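Local atomic coordinates of breast cancer anti-estrogen resistance protein 1 (PDB entry 5W93), a protein that serves as a docking scaffold that coordinates tyrosine kinase signalling in cell adhesion and migration, its C-terminal domain here bound to a paxillin LD1 peptide. Residues N39-P42 / K43-V46; A73-R76 / S77-H81. The protein carries 2 engineered substitutions. All coordinates share one frame; numbering follows the deposited sequence.

The four long helices of this C-terminal, FAT-like domain make a useful example of how the first turns of bundle helices are built. Contact 1 comes first along the chain, where the loop after helix 5-37 gives way to helix 42-69, inside the divergent helix-loop-helix region. Contact 2 follows in series, in the opening turns of helix 73-102, the next helix of the bundle. Their centres lie 37 Å apart, with about 24 Å between nearest atoms, so the two do not touch. Each lies at the beginning of a separate helix, and helices 42-69 and 73-102 begin on opposite sides of the chain's centre, as expected for consecutive antiparallel helices of a bundle.

Contact 1: N39-P42 / K43-V46; sequences NQPP and KIFV
Pro-42 and Phe-45 run alongside each other in the same direction, the pyrrolidine set against the aromatic ring in a CH-pi contact. Pro-42 CA stands over one face of that ring, 3.7 Å from its centroid and displaced toward the rim, while Pro-42 CG packs on Phe-45 CE2 at 3.7 Å. The phenyl group gets there because CG of Phe-45 sits between the backbone N and the carbonyl carbon (chi1 71°), which folds the ring back toward the start of the helix. The same ring presents its edge to the chain before it: Gln-40 O lies in the ring plane, 3.4 Å from Phe-45 CD2. On another side of the turn Gln-40 crosses Ile-44 at a slant, Gln-40 CB meeting Ile-44 CG2 at 3.6 Å, and the ring of Pro-41 runs alongside the Ile-44 side chain.

The backbone beneath is a textbook helix start. Pro-41 occupies the N-cap position, and its carbonyl oxygen is gripped twice, by Ile-44 N at 3.0 Å from above the carbonyl plane and by Phe-45 N at 3.1 Å with only a slight tilt. Val-46 N then bonds to Pro-42 O. Just upstream, Asn-39 is the C-prime residue of the Schellman motif that closes helix 5-37, so one helix ends and helix 42-69 begins within a few residues. Tyr-104 and the end of helix 73-102, through Ala-100 and Ala-101, pack against Phe-45 and Pro-42, and Val-46 touches both Thr-97 of that helix and an apolar side chain of the bound peptide.

Contact 2: A73-R76 / S77-H81; sequences ADVR and SQVTH
The hydroxyl of Thr-80 folds toward the carbonyl of Arg-76 because chi1 of -68° places OG1 beside its own backbone N, facing the preceding turn. From there OG1 donates to Arg-76 O at 2.9 Å, while Thr-80 N reaches the same oxygen at 3.0 Å; the two donors come from opposite faces of the carbonyl plane, so this oxygen is held from both sides. Ser-77, three residues earlier, has a similar first torsion (chi1 -83°), which puts OG 3.2 Å from Ala-73 O. A water links the two, donating to Ala-73 O at 2.8 Å and hydrogen-bonded to Ser-77 OG, while Ser-77 N supplies that carbonyl with its regular helical bond.

The apolar side of the turn is carried by two valines. Val-75 CG1 and Val-79 CG1 meet at 4.3 Å, and Val-79 CG2 lies close over the backbone, 3.1 Å from Val-75 O. That same carbonyl takes the bond from Val-79 N, almost in line with its C=O. The guanidinium of Arg-76 plays no part across this turn: its NH1 is held instead by the backbone oxygens of Ala-70 and Arg-68, tying the helix start to the linker and helix before it.

Val-75 faces Leu-11 of helix 5-37, and Val-79 touches Leu-66 of helix 42-69 and Leu-131 of helix 107-135. The exposed Ser-77, and Thr-80 at the border with helix 42-69, against the buried Val-75 and Val-79, give the polar and apolar sides of an amphipathic helix, as expected in a FAT-like four-helix bundle.

Contact 1: N39-P42 / K43-V46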
loop_
_atom_site.group_PDB
_atom_site.type_symbol
_atom_site.label_atom_id
_atom_site.label_comp_id
_atom_site.label_asym_id
_atom_site.label_seq_id
_atom_site.Cartn_x
_atom_site.Cartn_y
_atom_site.Cartn_z
ATOM N N ASN A 39 -19.147 -9.638 -7.374
ATOM C CA ASN A 39 -18.992 -11.038 -6.988
ATOM C C ASN A 39 -18.085 -11.845 -7.896
ATOM O O ASN A 39 -18.402 -12.984 -8.237
ATOM C CB ASN A 39 -20.365 -11.702 -6.916
ATOM C CG ASN A 39 -21.226 -11.100 -5.832
ATOM O OD1 ASN A 39 -21.010 -11.358 -4.654
ATOM N ND2 ASN A 39 -22.187 -10.269 -6.221
ATOM N N GLN A 40 -16.951 -11.269 -8.283
ATOM C CA GLN A 40 -16.000 -11.982 -9.135
ATOM C C GLN A 40 -15.336 -13.112 -8.344
ATOM O O GLN A 40 -15.156 -12.995 -7.136
ATOM C CB GLN A 40 -14.945 -11.023 -9.699
ATOM C CG GLN A 40 -15.521 -9.990 -10.666
ATOM C CD GLN A 40 -16.282 -10.646 -11.804
ATOM O OE1 GLN A 40 -15.732 -11.461 -12.539
ATOM N NE2 GLN A 40 -17.563 -10.310 -11.936
ATOM N N PRO A 41 -14.973 -14.213 -9.030
ATOM C CA PRO A 41 -14.349 -15.384 -8.396
ATOM C C PRO A 41 -12.863 -15.145 -8.082
ATOM O O PRO A 41 -12.318 -14.121 -8.527
ATOM C CB PRO A 41 -14.532 -16.486 -9.455
ATOM C CG PRO A 41 -14.574 -15.761 -10.746
ATOM C CD PRO A 41 -15.257 -14.443 -10.458
ATOM N N PRO A 42 -12.217 -16.066 -7.333
ATOM C CA PRO A 42 -10.802 -15.878 -6.986
ATOM C C PRO A 42 -9.854 -15.620 -8.159
ATOM O O PRO A 42 -8.912 -14.858 -7.963
ATOM C CB PRO A 42 -10.442 -17.196 -6.279
ATOM C CG PRO A 42 -11.752 -17.588 -5.591
ATOM C CD PRO A 42 -12.795 -17.242 -6.642
ATOM N N LYS A 43 -10.069 -16.203 -9.335
ATOM C CA LYS A 43 -9.108 -15.983 -10.416
ATOM C C LYS A 43 -9.056 -14.504 -10.786
ATOM O O LYS A 43 -8.041 -14.034 -11.297
ATOM C CB LYS A 43 -9.428 -16.828 -11.659
ATOM C CG LYS A 43 -10.770 -16.565 -12.316
ATOM C CD LYS A 43 -10.903 -17.519 -13.510
ATOM C CE LYS A 43 -11.834 -17.002 -14.581
ATOM N NZ LYS A 43 -11.754 -17.859 -15.808
ATOM N N ILE A 44 -10.146 -13.791 -10.502
ATOM C CA ILE A 44 -10.226 -12.353 -10.726
ATOM C C ILE A 44 -9.783 -11.523 -9.503
ATOM O O ILE A 44 -8.923 -10.650 -9.639
ATOM C CB ILE A 44 -11.660 -11.925 -11.120
ATOM C CG1 ILE A 44 -12.130 -12.673 -12.375
ATOM C CG2 ILE A 44 -11.734 -10.405 -11.309
ATOM C CD1 ILE A 44 -11.268 -12.438 -13.609
ATOM N N PHE A 45 -10.344 -11.760 -8.316
ATOM C CA PHE A 45 -10.019 -10.838 -7.217
ATOM C C PHE A 45 -8.603 -11.054 -6.661
ATOM O O PHE A 45 -8.002 -10.104 -6.139
ATOM C CB PHE A 45 -11.091 -10.860 -6.104
ATOM C CG PHE A 45 -11.141 -12.120 -5.242
ATOM C CD1 PHE A 45 -10.153 -12.393 -4.311
ATOM C CD2 PHE A 45 -12.249 -12.959 -5.295
ATOM C CE1 PHE A 45 -10.217 -13.518 -3.500
ATOM C CE2 PHE A 45 -12.337 -14.071 -4.481
ATOM C CZ PHE A 45 -11.318 -14.361 -3.588
ATOM N N VAL A 46 -8.053 -12.261 -6.825
ATOM C CA VAL A 46 -6.666 -12.522 -6.445
ATOM C C VAL A 46 -5.690 -11.757 -7.357
ATOM O O VAL A 46 -4.708 -11.196 -6.884
ATOM C CB VAL A 46 -6.325 -14.038 -6.485
ATOM C CG1 VAL A 46 -4.827 -14.252 -6.406
ATOM C CG2 VAL A 46 -7.054 -14.788 -5.339
#

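Contact 2: A73-R76 / S77-H81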
loop_
_atom_site.group_PDB
_atom_site.type_symbol
_atom_site.label_atom_id
_atom_site.label_comp_id
_atom_site.label_asym_id
_atom_site.label_seq_id
_atom_site.Cartn_x
_atom_site.Cartn_y
_atom_site.Cartn_z
ATOM N N ALA A 73 15.523 13.660 12.608
ATOM C CA ALA A 73 15.067 12.503 13.373
ATOM C C ALA A 73 13.558 12.292 13.252
ATOM O O ALA A 73 13.092 11.161 13.098
ATOM C CB ALA A 73 15.469 12.648 14.842
ATOM N N ASP A 74 12.800 13.377 13.317
ATOM C CA ASP A 74 11.342 13.301 13.208
ATOM C C ASP A 74 10.871 12.891 11.806
ATOM O O ASP A 74 9.864 12.194 11.663
ATOM C CB ASP A 74 10.707 14.639 13.601
ATOM C CG ASP A 74 10.897 14.962 15.082
ATOM O OD1 ASP A 74 11.362 14.064 15.824
ATOM O OD2 ASP A 74 10.575 16.102 15.505
ATOM N N VAL A 75 11.582 13.330 10.770
ATOM C CA VAL A 75 11.293 12.856 9.422
ATOM C C VAL A 75 11.543 11.351 9.322
ATOM O O VAL A 75 10.699 10.615 8.829
ATOM C CB VAL A 75 12.141 13.590 8.348
ATOM C CG1 VAL A 75 11.877 12.994 6.964
ATOM C CG2 VAL A 75 11.816 15.083 8.362
ATOM N N ARG A 76 12.703 10.899 9.789
ATOM C CA ARG A 76 13.046 9.486 9.727
ATOM C C ARG A 76 12.012 8.643 10.459
ATOM O O ARG A 76 11.617 7.579 9.986
ATOM C CB ARG A 76 14.438 9.233 10.317
ATOM C CG ARG A 76 15.602 9.702 9.427
ATOM C CD ARG A 76 16.951 9.397 10.067
ATOM N NE ARG A 76 17.376 8.019 9.845
ATOM C CZ ARG A 76 18.080 7.604 8.792
ATOM N NH1 ARG A 76 18.444 8.469 7.836
ATOM N NH2 ARG A 76 18.415 6.323 8.689
ATOM N N SER A 77 11.586 9.140 11.615
ATOM C CA SER A 77 10.610 8.461 12.464
ATOM C C SER A 77 9.257 8.279 11.816
ATOM O O SER A 77 8.713 7.169 11.791
ATOM C CB SER A 77 10.421 9.232 13.774
ATOM O OG SER A 77 11.444 8.887 14.677
ATOM N N GLN A 78 8.697 9.380 11.333
ATOM C CA GLN A 78 7.410 9.338 10.662
ATOM C C GLN A 78 7.434 8.447 9.415
ATOM O O GLN A 78 6.558 7.613 9.241
ATOM C CB GLN A 78 6.966 10.750 10.288
ATOM C CG GLN A 78 6.550 11.617 11.479
ATOM C CD GLN A 78 5.141 11.313 11.946
ATOM O OE1 GLN A 78 4.310 10.831 11.172
ATOM N NE2 GLN A 78 4.864 11.585 13.219
ATOM N N VAL A 79 8.420 8.619 8.535
ATOM C CA VAL A 79 8.375 7.878 7.280
ATOM C C VAL A 79 8.637 6.395 7.546
ATOM O O VAL A 79 8.013 5.531 6.935
ATOM C CB VAL A 79 9.363 8.455 6.223
ATOM C CG1 VAL A 79 9.015 9.914 5.924
ATOM C CG2 VAL A 79 10.759 8.403 6.727
ATOM N N THR A 80 9.514 6.083 8.494
ATOM C CA THR A 80 9.717 4.675 8.852
ATOM C C THR A 80 8.434 4.059 9.463
ATOM O O THR A 80 8.093 2.911 9.180
ATOM C CB THR A 80 10.909 4.515 9.826
ATOM O OG1 THR A 80 12.121 4.837 9.132
ATOM C CG2 THR A 80 11.006 3.087 10.359
ATOM N N HIS A 81 7.713 4.823 10.277
ATOM C CA HIS A 81 6.398 4.378 10.750
ATOM C C HIS A 81 5.481 3.971 9.592
ATOM O O HIS A 81 4.939 2.876 9.577
ATOM C CB HIS A 81 5.689 5.470 11.565
ATOM C CG HIS A 81 4.246 5.162 11.827
ATOM N ND1 HIS A 81 3.833 4.342 12.857
ATOM C CD2 HIS A 81 3.115 5.529 11.170
ATOM C CE1 HIS A 81 2.518 4.229 12.834
ATOM N NE2 HIS A 81 2.056 4.940 11.817
HETATM O O HOH W 1 14.461 8.961 14.032
#